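Local coordinates for protein acyl-coenzyme A oxidase 1 (Yarrowia lipolytica, PDB 5Y9D) that catalyses the FAD-dependent oxidation of 2,3-saturated acyl-CoAs to (2E)-enoyl-CoAs by oxygen, releasing hydrogen peroxide in peroxisomal fatty acid beta-oxidation, at residues Gly143-Phe148 with Leu283-Lys288; Leu180-Thr185 with Ile195-Ile200; Tyr186-Asp191 with Ser290-Val295; Val218-Leu223 with Tyr230-Phe235; Val236-Asn241 with Val275-Gln280. All coordinates share one frame; numbering follows the deposited sequence.

How the contacts relate
All five contacts lie on one side of the chain, in and around the beta-rich middle domain. Contacts 2 and 4 are two hairpins of one mixed sheet, their centres about 10 Å apart, joined edge to edge through Thr-182, Ala-184 and Lys-222. Contact 5 continues strand 228-238 of contact 4 and meets contact 2 where Ile-195 pairs with Val-275. Contact 3 lies at the far end of the contact 2 hairpin and shares salt bridges with contact 5. Contact 1 ties the helical N-terminal part to the loop leaving the sheet, with a backbone hydrogen bond from Leu-283 N to Asn-234 O of contact 4. Contact 4 comes closest to the cofactor, with the Phe-220 side chain about 6 Å from FAD.

Contact 1: residues Gly143-Phe148 with Leu283-Lys288; sequences GTPEQF and LMRYAK
A capped helix start, closed by a Thr-144/Gln-147 capping box, is hydrogen-bonded here to a loop: Gly-143 to Gln-147, where helix 145-153 begins, meet Leu-283 to Arg-285 of the long connection after strand 275-278. Thr-144 is the N-cap residue, and its OG1 accepts from Gln-147 N at 3.1 Å. In return Gln-147 OE1 takes the N-H of Thr-144, with OE1 and N 3.0 Å apart, which completes the box. Gln-147 OE1 also accepts across the contact from Met-284 N at 2.9 Å. Both donors lie in the plane of the amide, one on each lone pair of OE1, and together they fix the rotation of that group. The other end of the amide is held as well, since NE2 donates to Met-282 O. Gln-147 gets there because its chain is extended beyond CG.

Arg-285 makes the second link. With CG anti to the backbone N (chi1 -159°) and the chain straight out to NE, it runs alongside Gly-143, Arg-285 CD lying 3.5 Å from Gly-143 O. The Arg-285 and Pro-145 side chains cross at about a right angle, Arg-285 NH2 standing 3.5 Å from Pro-145 CD. The loop is thus tied to the N-terminal helical part of the acyl-CoA oxidase fold at two points. Arg-285 NH2 donates in its own plane to Gly-143 O over 3.3 Å, with a nearly straight N-H...O angle of 170°.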
# COMPACT_ATOMS: atom_id res chain seq x y z
N GLY A 143 9.69 35.80 8.85
CA GLY A 143 10.30 37.08 8.51
C GLY A 143 9.57 38.25 9.14
O GLY A 143 8.38 38.16 9.36
N THR A 144 10.25 39.35 9.41
CA THR A 144 9.56 40.57 9.83
C THR A 144 8.68 41.03 8.68
O THR A 144 8.84 40.55 7.57
CB THR A 144 10.53 41.72 10.20
OG1 THR A 144 11.24 42.17 9.03
CG2 THR A 144 11.54 41.26 11.29
N PRO A 145 7.74 41.96 8.94
CA PRO A 145 7.02 42.59 7.84
C PRO A 145 7.89 43.23 6.77
O PRO A 145 7.57 43.10 5.61
CB PRO A 145 6.16 43.64 8.55
CG PRO A 145 5.88 43.01 9.87
CD PRO A 145 7.15 42.30 10.25
N GLU A 146 8.99 43.89 7.13
CA GLU A 146 9.89 44.48 6.11
C GLU A 146 10.59 43.39 5.28
O GLU A 146 10.79 43.58 4.09
CB GLU A 146 11.02 45.34 6.72
CG GLU A 146 10.68 46.12 7.99
CD GLU A 146 10.93 45.33 9.27
OE1 GLU A 146 12.09 44.92 9.55
OE2 GLU A 146 9.94 45.11 9.99
N GLN A 147 10.99 42.30 5.93
CA GLN A 147 11.73 41.22 5.29
C GLN A 147 10.84 40.61 4.24
O GLN A 147 11.24 40.49 3.09
CB GLN A 147 12.17 40.16 6.31
CG GLN A 147 13.39 40.57 7.15
CD GLN A 147 13.90 39.44 8.00
OE1 GLN A 147 13.14 38.74 8.67
NE2 GLN A 147 15.21 39.23 7.97
N PHE A 148 9.63 40.26 4.65
CA PHE A 148 8.61 39.82 3.73
C PHE A 148 8.36 40.79 2.56
O PHE A 148 8.41 40.38 1.40
CB PHE A 148 7.30 39.54 4.44
CG PHE A 148 6.28 38.81 3.56
CD1 PHE A 148 6.47 37.48 3.20
CD2 PHE A 148 5.15 39.45 3.10
CE1 PHE A 148 5.56 36.81 2.40
CE2 PHE A 148 4.25 38.80 2.29
CZ PHE A 148 4.45 37.47 1.94
N LEU A 283 15.80 35.07 8.76
CA LEU A 283 14.46 35.56 8.99
C LEU A 283 14.30 35.83 10.49
O LEU A 283 14.53 34.94 11.29
CB LEU A 283 13.45 34.55 8.43
CG LEU A 283 13.56 34.34 6.90
CD1 LEU A 283 12.80 33.10 6.43
CD2 LEU A 283 13.06 35.56 6.19
N MET A 284 13.93 37.06 10.86
CA MET A 284 14.16 37.56 12.21
C MET A 284 12.92 38.08 12.93
O MET A 284 13.00 39.02 13.72
CB MET A 284 15.22 38.69 12.18
CG MET A 284 16.61 38.25 11.77
SD MET A 284 17.93 39.37 12.27
CE MET A 284 19.28 38.79 11.27
N ARG A 285 11.78 37.47 12.68
CA ARG A 285 10.58 37.87 13.36
C ARG A 285 10.73 37.58 14.86
O ARG A 285 10.40 38.42 15.71
CB ARG A 285 9.37 37.16 12.76
CG ARG A 285 8.05 37.84 13.04
CD ARG A 285 6.92 37.15 12.32
NE ARG A 285 5.65 37.81 12.62
CZ ARG A 285 5.05 38.74 11.88
NH1 ARG A 285 3.88 39.25 12.28
NH2 ARG A 285 5.58 39.17 10.74
N TYR A 286 11.28 36.41 15.17
CA TYR A 286 11.37 35.92 16.54
C TYR A 286 12.79 35.83 17.08
O TYR A 286 13.03 36.13 18.24
CB TYR A 286 10.74 34.52 16.61
CG TYR A 286 9.30 34.48 16.17
CD1 TYR A 286 8.39 35.39 16.65
CD2 TYR A 286 8.85 33.50 15.27
CE1 TYR A 286 7.06 35.36 16.25
CE2 TYR A 286 7.53 33.46 14.87
CZ TYR A 286 6.64 34.40 15.37
OH TYR A 286 5.32 34.38 15.00
N ALA A 287 13.70 35.37 16.24
CA ALA A 287 15.11 35.24 16.59
C ALA A 287 15.89 36.28 15.82
O ALA A 287 15.69 36.42 14.63
CB ALA A 287 15.60 33.85 16.23
N LYS A 288 16.80 36.99 16.50
CA LYS A 288 17.52 38.11 15.90
C LYS A 288 19.01 37.97 16.08
O LYS A 288 19.48 37.29 16.98
CB LYS A 288 17.07 39.43 16.53
CG LYS A 288 15.65 39.83 16.15
CD LYS A 288 14.80 40.14 17.38
CE LYS A 288 13.29 40.19 17.10
NZ LYS A 288 12.91 41.24 16.09

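Contact 2: residues Leu180-Thr185 with Ile195-Ile200; sequences LETTAT and INTPHI
Torsions bring Glu-181 and His-199 together: Glu-181 CG is anti to the carbonyl carbon (chi1 -80°) on a chain extended beyond it, while His-199 CG sits between its backbone N and carbonyl carbon (chi1 54°). The two side chains cross at about a right angle. The carboxylate lies at the edge of the imidazole, its plane turned well away from that of the ring. His-199 NE2 donates to Glu-181 OE1 at 3.0 Å, a bent bond that arrives from above the carboxylate plane although the acceptor lies close to the ring plane. OE1 is also hydrogen-bonded to Thr-25 OG1 of the second subunit, so this pair sits at the dimer contact.

Next to it the backbones pair. Thr-183 N donates to Asn-196 O at 2.8 Å with an angle of 175° at the hydrogen, and Asn-196 N answers to Thr-183 O at 2.9 Å. The side chains of this hydrogen-bonded pair lie side by side, Thr-183 OG1 3.6 Å from Asn-196 CB. On the other face of the sheet, Ile-195 CD1 meets Ala-184 CB at 3.4 Å. Pro-198 CG lies 3.6 Å from Glu-181 O, just ahead of strand 183-187. Thr-182 OG1 turns aside to Glu-170. The arrangement is an antiparallel beta hairpin, strands 183-187 and 192-196, in the acyl-CoA dehydrogenase-type middle domain, with the Thr-182 side chain about 11 Å from FAD.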
# COMPACT_ATOMS: atom_id res chain seq x y z
N LEU A 180 20.27 18.82 12.60
CA LEU A 180 20.69 19.23 11.27
C LEU A 180 22.13 19.64 11.32
O LEU A 180 22.57 20.28 12.26
CB LEU A 180 19.87 20.43 10.77
CG LEU A 180 18.45 20.15 10.38
CD1 LEU A 180 17.72 21.43 10.03
CD2 LEU A 180 18.44 19.22 9.20
N GLU A 181 22.86 19.32 10.28
CA GLU A 181 24.28 19.44 10.32
C GLU A 181 24.78 20.59 9.47
O GLU A 181 25.89 21.06 9.66
CB GLU A 181 24.91 18.10 9.92
CG GLU A 181 24.96 17.03 11.01
CD GLU A 181 25.74 15.79 10.56
OE1 GLU A 181 25.27 15.02 9.67
OE2 GLU A 181 26.86 15.57 11.08
N THR A 182 23.98 21.08 8.54
CA THR A 182 24.32 22.27 7.76
C THR A 182 24.50 23.48 8.65
O THR A 182 23.67 23.72 9.51
CB THR A 182 23.20 22.64 6.80
OG1 THR A 182 23.09 21.64 5.78
CG2 THR A 182 23.47 23.98 6.16
N THR A 183 25.52 24.29 8.41
CA THR A 183 25.80 25.43 9.29
C THR A 183 25.58 26.77 8.67
O THR A 183 25.86 26.95 7.49
CB THR A 183 27.27 25.45 9.77
OG1 THR A 183 28.15 25.72 8.66
CG2 THR A 183 27.66 24.14 10.50
N ALA A 184 25.21 27.72 9.51
CA ALA A 184 25.16 29.14 9.16
C ALA A 184 25.98 29.93 10.17
O ALA A 184 25.46 30.33 11.23
CB ALA A 184 23.73 29.63 9.18
N THR A 185 27.24 30.19 9.84
CA THR A 185 28.13 30.78 10.80
C THR A 185 28.38 32.23 10.43
O THR A 185 28.70 32.55 9.29
CB THR A 185 29.43 29.96 11.01
OG1 THR A 185 30.53 30.85 11.24
CG2 THR A 185 29.77 29.09 9.85
N ILE A 195 27.06 29.83 4.79
CA ILE A 195 26.27 28.63 4.76
C ILE A 195 27.11 27.51 4.21
O ILE A 195 27.55 27.58 3.05
CB ILE A 195 25.02 28.78 3.86
CG1 ILE A 195 24.13 29.90 4.38
CG2 ILE A 195 24.23 27.50 3.82
CD1 ILE A 195 23.64 29.71 5.80
N ASN A 196 27.29 26.47 5.01
CA ASN A 196 28.17 25.37 4.66
C ASN A 196 27.61 23.98 4.99
O ASN A 196 27.07 23.75 6.09
CB ASN A 196 29.55 25.54 5.30
CG ASN A 196 30.60 24.60 4.69
OD1 ASN A 196 30.98 24.71 3.50
ND2 ASN A 196 31.05 23.66 5.48
N THR A 197 27.76 23.07 4.03
CA THR A 197 27.46 21.68 4.20
C THR A 197 28.78 20.96 4.51
O THR A 197 29.61 20.78 3.63
CB THR A 197 26.85 21.11 2.91
OG1 THR A 197 25.78 21.96 2.45
CG2 THR A 197 26.32 19.74 3.13
N PRO A 198 29.00 20.55 5.76
CA PRO A 198 30.31 20.05 6.15
C PRO A 198 30.69 18.67 5.54
O PRO A 198 31.86 18.41 5.27
CB PRO A 198 30.22 20.01 7.67
CG PRO A 198 28.78 19.84 7.98
CD PRO A 198 28.02 20.50 6.86
N HIS A 199 29.71 17.79 5.29
CA HIS A 199 29.98 16.54 4.54
C HIS A 199 28.75 16.12 3.75
O HIS A 199 27.71 16.75 3.84
CB HIS A 199 30.35 15.46 5.50
CG HIS A 199 29.32 15.28 6.56
ND1 HIS A 199 29.35 15.99 7.73
CD2 HIS A 199 28.19 14.55 6.59
CE1 HIS A 199 28.31 15.65 8.47
NE2 HIS A 199 27.59 14.79 7.79
N ILE A 200 28.87 15.05 2.99
CA ILE A 200 27.78 14.62 2.11
C ILE A 200 26.49 14.30 2.90
O ILE A 200 25.39 14.39 2.37
CB ILE A 200 28.16 13.41 1.22
CG1 ILE A 200 29.52 13.55 0.53
CG2 ILE A 200 27.10 13.19 0.15
CD1 ILE A 200 29.75 14.90 -0.07

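Contact 3: residues Tyr186-Asp191 with Ser290-Val295; sequences YDQDSD and SDTGVV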
# COMPACT_ATOMS: atom_id res chain seq x y z
N TYR A 186 28.21 33.10 11.44
CA TYR A 186 28.12 34.55 11.27
C TYR A 186 29.48 35.15 11.08
O TYR A 186 30.42 34.74 11.72
CB TYR A 186 27.45 35.23 12.47
CG TYR A 186 27.40 36.73 12.29
CD1 TYR A 186 26.63 37.29 11.28
CD2 TYR A 186 28.16 37.59 13.08
CE1 TYR A 186 26.59 38.66 11.08
CE2 TYR A 186 28.14 38.96 12.89
CZ TYR A 186 27.35 39.49 11.89
OH TYR A 186 27.32 40.84 11.69
N ASP A 187 29.58 36.11 10.18
CA ASP A 187 30.85 36.77 9.92
C ASP A 187 30.67 38.27 10.04
O ASP A 187 30.01 38.89 9.21
CB ASP A 187 31.41 36.38 8.54
CG ASP A 187 32.77 37.02 8.25
OD1 ASP A 187 33.21 37.88 9.04
OD2 ASP A 187 33.38 36.69 7.22
N GLN A 188 31.28 38.84 11.07
CA GLN A 188 31.09 40.25 11.42
C GLN A 188 31.83 41.18 10.49
O GLN A 188 31.29 42.19 10.07
CB GLN A 188 31.54 40.47 12.86
CG GLN A 188 31.19 41.81 13.46
CD GLN A 188 31.47 41.83 14.95
OE1 GLN A 188 32.19 40.98 15.46
NE2 GLN A 188 30.88 42.78 15.65
N ASP A 189 33.07 40.83 10.13
CA ASP A 189 33.86 41.62 9.18
C ASP A 189 33.03 42.02 7.98
O ASP A 189 33.09 43.17 7.58
CB ASP A 189 35.13 40.86 8.73
CG ASP A 189 36.23 40.81 9.83
OD1 ASP A 189 35.91 40.65 11.03
OD2 ASP A 189 37.44 40.93 9.50
N SER A 190 32.22 41.10 7.46
CA SER A 190 31.39 41.33 6.24
C SER A 190 29.87 41.51 6.47
O SER A 190 29.13 41.86 5.54
CB SER A 190 31.64 40.20 5.21
OG SER A 190 31.42 38.91 5.77
N ASP A 191 29.41 41.28 7.70
CA ASP A 191 27.98 41.24 8.04
C ASP A 191 27.21 40.22 7.16
O ASP A 191 26.16 40.53 6.57
CB ASP A 191 27.34 42.64 8.00
CG ASP A 191 26.11 42.76 8.93
OD1 ASP A 191 25.96 41.92 9.83
OD2 ASP A 191 25.27 43.68 8.77
N SER A 290 22.32 40.77 15.69
CA SER A 290 22.74 42.14 15.41
C SER A 290 23.98 42.13 14.53
O SER A 290 24.65 41.08 14.37
CB SER A 290 23.07 42.86 16.72
OG SER A 290 24.26 42.32 17.32
N ASP A 291 24.31 43.30 13.98
CA ASP A 291 25.55 43.47 13.21
C ASP A 291 26.85 43.38 14.06
O ASP A 291 27.95 43.51 13.52
CB ASP A 291 25.52 44.77 12.40
CG ASP A 291 25.34 46.02 13.28
OD1 ASP A 291 25.41 45.91 14.53
OD2 ASP A 291 25.15 47.13 12.71
N THR A 292 26.70 43.19 15.37
CA THR A 292 27.85 42.95 16.26
C THR A 292 27.94 41.48 16.67
O THR A 292 28.97 41.04 17.18
CB THR A 292 27.83 43.84 17.54
OG1 THR A 292 26.87 43.32 18.49
CG2 THR A 292 27.50 45.30 17.20
N GLY A 293 26.85 40.74 16.47
CA GLY A 293 26.86 39.30 16.63
C GLY A 293 26.14 38.78 17.86
O GLY A 293 26.31 37.62 18.22
N VAL A 294 25.35 39.63 18.49
CA VAL A 294 24.60 39.21 19.68
C VAL A 294 23.27 38.67 19.18
O VAL A 294 22.64 39.28 18.32
CB VAL A 294 24.43 40.37 20.72
CG1 VAL A 294 25.78 41.04 21.00
CG2 VAL A 294 23.40 41.41 20.28
N VAL A 295 22.87 37.51 19.68
CA VAL A 295 21.66 36.88 19.14
C VAL A 295 20.52 37.52 19.91
O VAL A 295 20.04 37.01 20.92
CB VAL A 295 21.70 35.33 19.08
CG1 VAL A 295 23.14 34.84 18.98
CG2 VAL A 295 20.95 34.66 20.21
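Tyr-186 lays its ring obliquely against the turn formed by Ser-290 to Gly-293, with CE2 4.0 Å from Gly-293 CA. Its CG is anti to the backbone N (chi1 179°), which carries the ring out from the strand and brings OH up to the turn. There OH comes within 3.3 Å of Asp-291 O, which lies near the ring plane at its edge. The proton of that hydroxyl is used in another direction: Tyr-186 OH donates to Asp-191 OD1 at 2.5 Å, on the anti side, tilted out of the carboxylate plane. This bond spans the tight loop after the strand and fixes the direction of the phenol.

Gln-188, itself exposed and extended beyond CG, reaches the same turn. Its NE2 is 3.0 Å from Thr-292 O, but the angle is too poor for a hydrogen bond, and Gln-188 CG lies 3.7 Å from Asp-291 O. Asp-191 and Asp-291 approach with their OD2 atoms 5.2 Å apart. Arg-279, salt-bridged to Asp-191 OD2 and touching Asp-291, probably offsets these like charges.

Ser-290 OG accepts from Val-294 N, the residue just after the turn, at 3.1 Å. Gly-293 closes the turn with a positive phi of 107°. The contact sets a type I beta turn, Ser-290 to Gly-293, lying in the connection before helix 306-334, against the end of the hairpin of strands 183-187 and 192-196.

Contact 4: residues Val218-Leu223 with Tyr230-Phe235; sequences VCFAKL and YGTRNF
Cys-219 N to Phe-235 O, at 2.7 Å, is the shortest hydrogen bond between these two strands, and Phe-235 N returns one to Cys-219 O. Two residues on, Ala-221 and Arg-233 form a second hydrogen-bonded pair, with Arg-233 N 2.9 Å from Ala-221 O. At the turn end the partners shift: Leu-223 N donates to Gly-231 O in an almost straight bond (177°), whereas Leu-223 O accepts from Tyr-230 N. Six backbone bonds therefore hold the strands, whose N-to-C directions differ by 145°.

Leu-223, with CG anti to the backbone N (chi1 169°), spreads its methyls across the opposite strand. Leu-223 CD2 lies 3.8 Å from Tyr-230 CB and a similar distance from the CG of Arg-233, while Leu-223 CD1 meets the edge of the Phe-235 ring at CZ, 4.2 Å away. Phe-235 turns its ring edge to the facing strand, Phe-235 CD1 3.5 Å from Cys-219 O.

On the other face, Thr-232 CG2 lies at the edge of the Phe-220 ring. Lys-222 bends back over the partner strand, its CE 3.2 Å from Thr-232 OG1, before NZ bonds to Lys-178 O; Thr-232 OG1 is hydrogen-bonded to Leu-177 O. The whole is a twisted antiparallel beta hairpin of the acyl-CoA dehydrogenase-type middle domain, and its Phe-220 comes within about 6 Å of FAD.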
# COMPACT_ATOMS: atom_id res chain seq x y z
N VAL A 218 14.59 28.65 1.06
CA VAL A 218 14.68 28.90 2.48
C VAL A 218 15.40 27.72 3.04
O VAL A 218 14.99 26.60 2.83
CB VAL A 218 13.32 28.97 3.16
CG1 VAL A 218 13.48 29.02 4.67
CG2 VAL A 218 12.58 30.19 2.70
N CYS A 219 16.48 27.95 3.75
CA CYS A 219 17.35 26.85 4.12
C CYS A 219 17.51 26.81 5.64
O CYS A 219 17.72 27.84 6.25
CB CYS A 219 18.68 27.05 3.42
SG CYS A 219 20.09 26.26 4.20
N PHE A 220 17.35 25.65 6.24
CA PHE A 220 17.43 25.55 7.70
C PHE A 220 18.84 25.10 8.09
O PHE A 220 19.37 24.16 7.50
CB PHE A 220 16.39 24.60 8.27
CG PHE A 220 14.98 25.10 8.14
CD1 PHE A 220 14.34 25.11 6.89
CD2 PHE A 220 14.28 25.56 9.24
CE1 PHE A 220 13.04 25.56 6.75
CE2 PHE A 220 12.99 26.02 9.11
CZ PHE A 220 12.35 26.01 7.87
N ALA A 221 19.45 25.75 9.07
CA ALA A 221 20.83 25.49 9.45
C ALA A 221 21.12 25.91 10.88
O ALA A 221 20.41 26.73 11.47
CB ALA A 221 21.76 26.25 8.50
N LYS A 222 22.21 25.38 11.43
CA LYS A 222 22.65 25.76 12.75
C LYS A 222 23.33 27.10 12.69
O LYS A 222 24.30 27.29 11.95
CB LYS A 222 23.58 24.71 13.35
CG LYS A 222 22.86 23.42 13.67
CD LYS A 222 21.65 23.71 14.55
CE LYS A 222 21.03 22.45 15.11
NZ LYS A 222 22.07 21.62 15.78
N LEU A 223 22.76 28.04 13.44
CA LEU A 223 23.25 29.40 13.52
C LEU A 223 24.49 29.41 14.40
O LEU A 223 24.39 29.16 15.62
CB LEU A 223 22.16 30.24 14.16
CG LEU A 223 22.52 31.64 14.58
CD1 LEU A 223 22.90 32.40 13.33
CD2 LEU A 223 21.31 32.25 15.28
N TYR A 230 23.54 28.38 18.24
CA TYR A 230 22.28 28.89 18.79
C TYR A 230 21.04 28.12 18.35
O TYR A 230 19.90 28.53 18.64
CB TYR A 230 22.13 30.36 18.49
CG TYR A 230 23.03 31.18 19.36
CD1 TYR A 230 22.61 31.59 20.63
CD2 TYR A 230 24.32 31.51 18.94
CE1 TYR A 230 23.44 32.35 21.44
CE2 TYR A 230 25.16 32.26 19.74
CZ TYR A 230 24.73 32.67 20.99
OH TYR A 230 25.59 33.39 21.77
N GLY A 231 21.25 26.98 17.69
CA GLY A 231 20.17 26.17 17.18
C GLY A 231 19.77 26.41 15.73
O GLY A 231 20.35 27.20 15.00
N THR A 232 18.71 25.72 15.33
CA THR A 232 18.24 25.74 13.97
C THR A 232 17.42 26.98 13.63
O THR A 232 16.42 27.26 14.25
CB THR A 232 17.39 24.50 13.70
OG1 THR A 232 18.17 23.34 13.94
CG2 THR A 232 16.92 24.48 12.27
N ARG A 233 17.84 27.65 12.58
CA ARG A 233 17.35 28.95 12.19
C ARG A 233 17.05 28.98 10.69
O ARG A 233 17.34 28.04 9.99
CB ARG A 233 18.37 30.01 12.57
CG ARG A 233 18.04 30.83 13.80
CD ARG A 233 17.05 30.19 14.75
NE ARG A 233 17.43 30.44 16.13
CZ ARG A 233 17.04 29.70 17.16
NH1 ARG A 233 16.24 28.66 16.98
NH2 ARG A 233 17.44 30.00 18.37
N ASN A 234 16.41 30.04 10.22
CA ASN A 234 15.90 30.17 8.87
C ASN A 234 16.64 31.17 8.00
O ASN A 234 16.71 32.31 8.36
CB ASN A 234 14.48 30.70 8.98
CG ASN A 234 13.46 29.64 8.80
OD1 ASN A 234 13.77 28.57 8.34
ND2 ASN A 234 12.23 29.93 9.16
N PHE A 235 17.13 30.79 6.83
CA PHE A 235 17.79 31.79 5.97
C PHE A 235 17.32 31.68 4.53
O PHE A 235 17.10 30.58 4.05
CB PHE A 235 19.32 31.63 6.02
CG PHE A 235 19.86 31.37 7.40
CD1 PHE A 235 19.71 30.14 8.01
CD2 PHE A 235 20.52 32.38 8.11
CE1 PHE A 235 20.18 29.91 9.30
CE2 PHE A 235 21.02 32.16 9.39
CZ PHE A 235 20.85 30.93 10.00

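Contact 5: residues Val236-Asn241 with Val275-Gln280; sequences VVPLRN and VRIPRQ
The flat group that meets a side chain across this contact is the Val-236 peptide, and Ile-277 touches it. Ile-277 CD1 stands 3.7 Å from Val-236 O, well above the peptide plane, while CG2 approaches the same oxygen from nearer that plane. Ile-277 also touches the puckered ring of Pro-238, where CD meets Ile-277 CG2 at 4.1 Å. No hydrogen bond crosses between the segments, and the contact is carried by aliphatic carbon.

Val-237 and Ile-277 carry most of it. Val-237 CG1 is anti to the backbone N (chi1 -171°), which places that methyl between two residues of the facing strand: 3.9 Å from Ile-277 CG2 and 4.0 Å from Val-275 CG1. The second methyl, Val-237 CG2, reaches Ile-277 CD1 at 4.1 Å. With Ile-277 CG1 between the backbone N and the carbonyl carbon (chi1 59°), CD1 is directed to Val-236 O and Val-237 CG2, while Ile-277 CG2 faces Val-237 CG1. The Val-237 and Ile-277 side chains cross at about a right angle.

The strand axes approach to 7.8 Å with directions 125° apart, too far and too steep for backbone pairing; 236-238 and 275-278 do not pair directly but meet through side chains within one curled sheet. Around them, Ile-277 also touches Phe-193 and Ile-195 of strand 192-196, next to strand 275-278 in the sheet. Val-237 leans on Cys-217 and Cys-219 of strand 216-225, and on Phe-272 of strand 268-272.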
# COMPACT_ATOMS: atom_id res chain seq x y z
N VAL A 236 17.17 32.81 3.86
CA VAL A 236 16.97 32.81 2.43
C VAL A 236 18.32 32.77 1.72
O VAL A 236 19.16 33.66 1.93
CB VAL A 236 16.23 34.05 1.93
CG1 VAL A 236 16.08 33.98 0.40
CG2 VAL A 236 14.87 34.17 2.61
N VAL A 237 18.50 31.78 0.85
CA VAL A 237 19.72 31.63 0.09
C VAL A 237 19.35 31.56 -1.39
O VAL A 237 18.59 30.69 -1.79
CB VAL A 237 20.50 30.35 0.52
CG1 VAL A 237 21.89 30.31 -0.11
CG2 VAL A 237 20.58 30.22 2.04
N PRO A 238 19.90 32.50 -2.21
CA PRO A 238 19.77 32.39 -3.67
C PRO A 238 20.47 31.15 -4.14
O PRO A 238 21.58 30.85 -3.67
CB PRO A 238 20.55 33.61 -4.20
CG PRO A 238 20.64 34.54 -3.04
CD PRO A 238 20.72 33.66 -1.83
N LEU A 239 19.83 30.43 -5.06
CA LEU A 239 20.42 29.21 -5.59
C LEU A 239 20.96 29.41 -6.97
O LEU A 239 21.97 28.85 -7.29
CB LEU A 239 19.40 28.10 -5.64
CG LEU A 239 18.80 27.62 -4.34
CD1 LEU A 239 17.73 26.58 -4.71
CD2 LEU A 239 19.85 27.08 -3.35
N ARG A 240 20.23 30.12 -7.81
CA ARG A 240 20.59 30.27 -9.22
C ARG A 240 20.68 31.74 -9.66
O ARG A 240 20.00 32.62 -9.08
CB ARG A 240 19.55 29.61 -10.10
CG ARG A 240 19.38 28.12 -9.93
CD ARG A 240 18.32 27.57 -10.89
NE ARG A 240 18.57 26.16 -11.17
CZ ARG A 240 18.22 25.17 -10.37
NH1 ARG A 240 17.56 25.39 -9.24
NH2 ARG A 240 18.51 23.91 -10.72
N ASN A 241 21.48 31.99 -10.69
CA ASN A 241 21.46 33.26 -11.40
C ASN A 241 20.18 33.25 -12.23
O ASN A 241 19.97 32.35 -13.04
CB ASN A 241 22.71 33.46 -12.28
CG ASN A 241 24.02 33.30 -11.51
OD1 ASN A 241 24.77 32.35 -11.74
ND2 ASN A 241 24.28 34.21 -10.56
N VAL A 275 29.03 29.57 1.09
CA VAL A 275 28.11 30.47 0.41
C VAL A 275 27.73 31.63 1.32
O VAL A 275 27.23 31.44 2.42
CB VAL A 275 26.86 29.74 -0.06
CG1 VAL A 275 25.85 30.73 -0.60
CG2 VAL A 275 27.25 28.75 -1.14
N ARG A 276 27.94 32.84 0.81
CA ARG A 276 27.79 34.05 1.60
C ARG A 276 26.46 34.63 1.30
O ARG A 276 26.10 34.81 0.13
CB ARG A 276 28.93 35.01 1.31
CG ARG A 276 30.27 34.40 1.68
CD ARG A 276 31.41 35.40 1.70
NE ARG A 276 32.55 34.87 2.48
CZ ARG A 276 32.86 35.20 3.75
NH1 ARG A 276 32.16 36.11 4.43
NH2 ARG A 276 33.89 34.63 4.33
N ILE A 277 25.70 34.85 2.37
CA ILE A 277 24.48 35.62 2.29
C ILE A 277 24.56 36.83 3.26
O ILE A 277 25.22 36.76 4.28
CB ILE A 277 23.22 34.76 2.57
CG1 ILE A 277 23.28 34.13 3.94
CG2 ILE A 277 23.07 33.67 1.51
CD1 ILE A 277 22.03 33.35 4.29
N PRO A 278 23.89 37.93 2.94
CA PRO A 278 23.85 38.95 3.98
C PRO A 278 23.12 38.50 5.22
O PRO A 278 22.37 37.53 5.20
CB PRO A 278 23.11 40.12 3.31
CG PRO A 278 22.50 39.56 2.06
CD PRO A 278 23.30 38.36 1.67
N ARG A 279 23.36 39.21 6.32
CA ARG A 279 22.78 38.87 7.63
C ARG A 279 21.25 39.05 7.63
O ARG A 279 20.54 38.30 8.31
CB ARG A 279 23.46 39.74 8.71
CG ARG A 279 22.84 39.75 10.10
CD ARG A 279 23.45 40.87 10.94
NE ARG A 279 22.40 41.65 11.57
CZ ARG A 279 22.06 42.89 11.25
NH1 ARG A 279 21.06 43.46 11.91
NH2 ARG A 279 22.72 43.58 10.32
N GLN A 280 20.76 40.00 6.84
CA GLN A 280 19.32 40.29 6.73
C GLN A 280 18.49 39.20 6.02
O GLN A 280 17.28 39.31 5.94
CB GLN A 280 19.12 41.62 6.00
CG GLN A 280 19.59 42.84 6.77
CD GLN A 280 21.05 43.22 6.51
OE1 GLN A 280 21.88 42.40 6.09
NE2 GLN A 280 21.37 44.48 6.77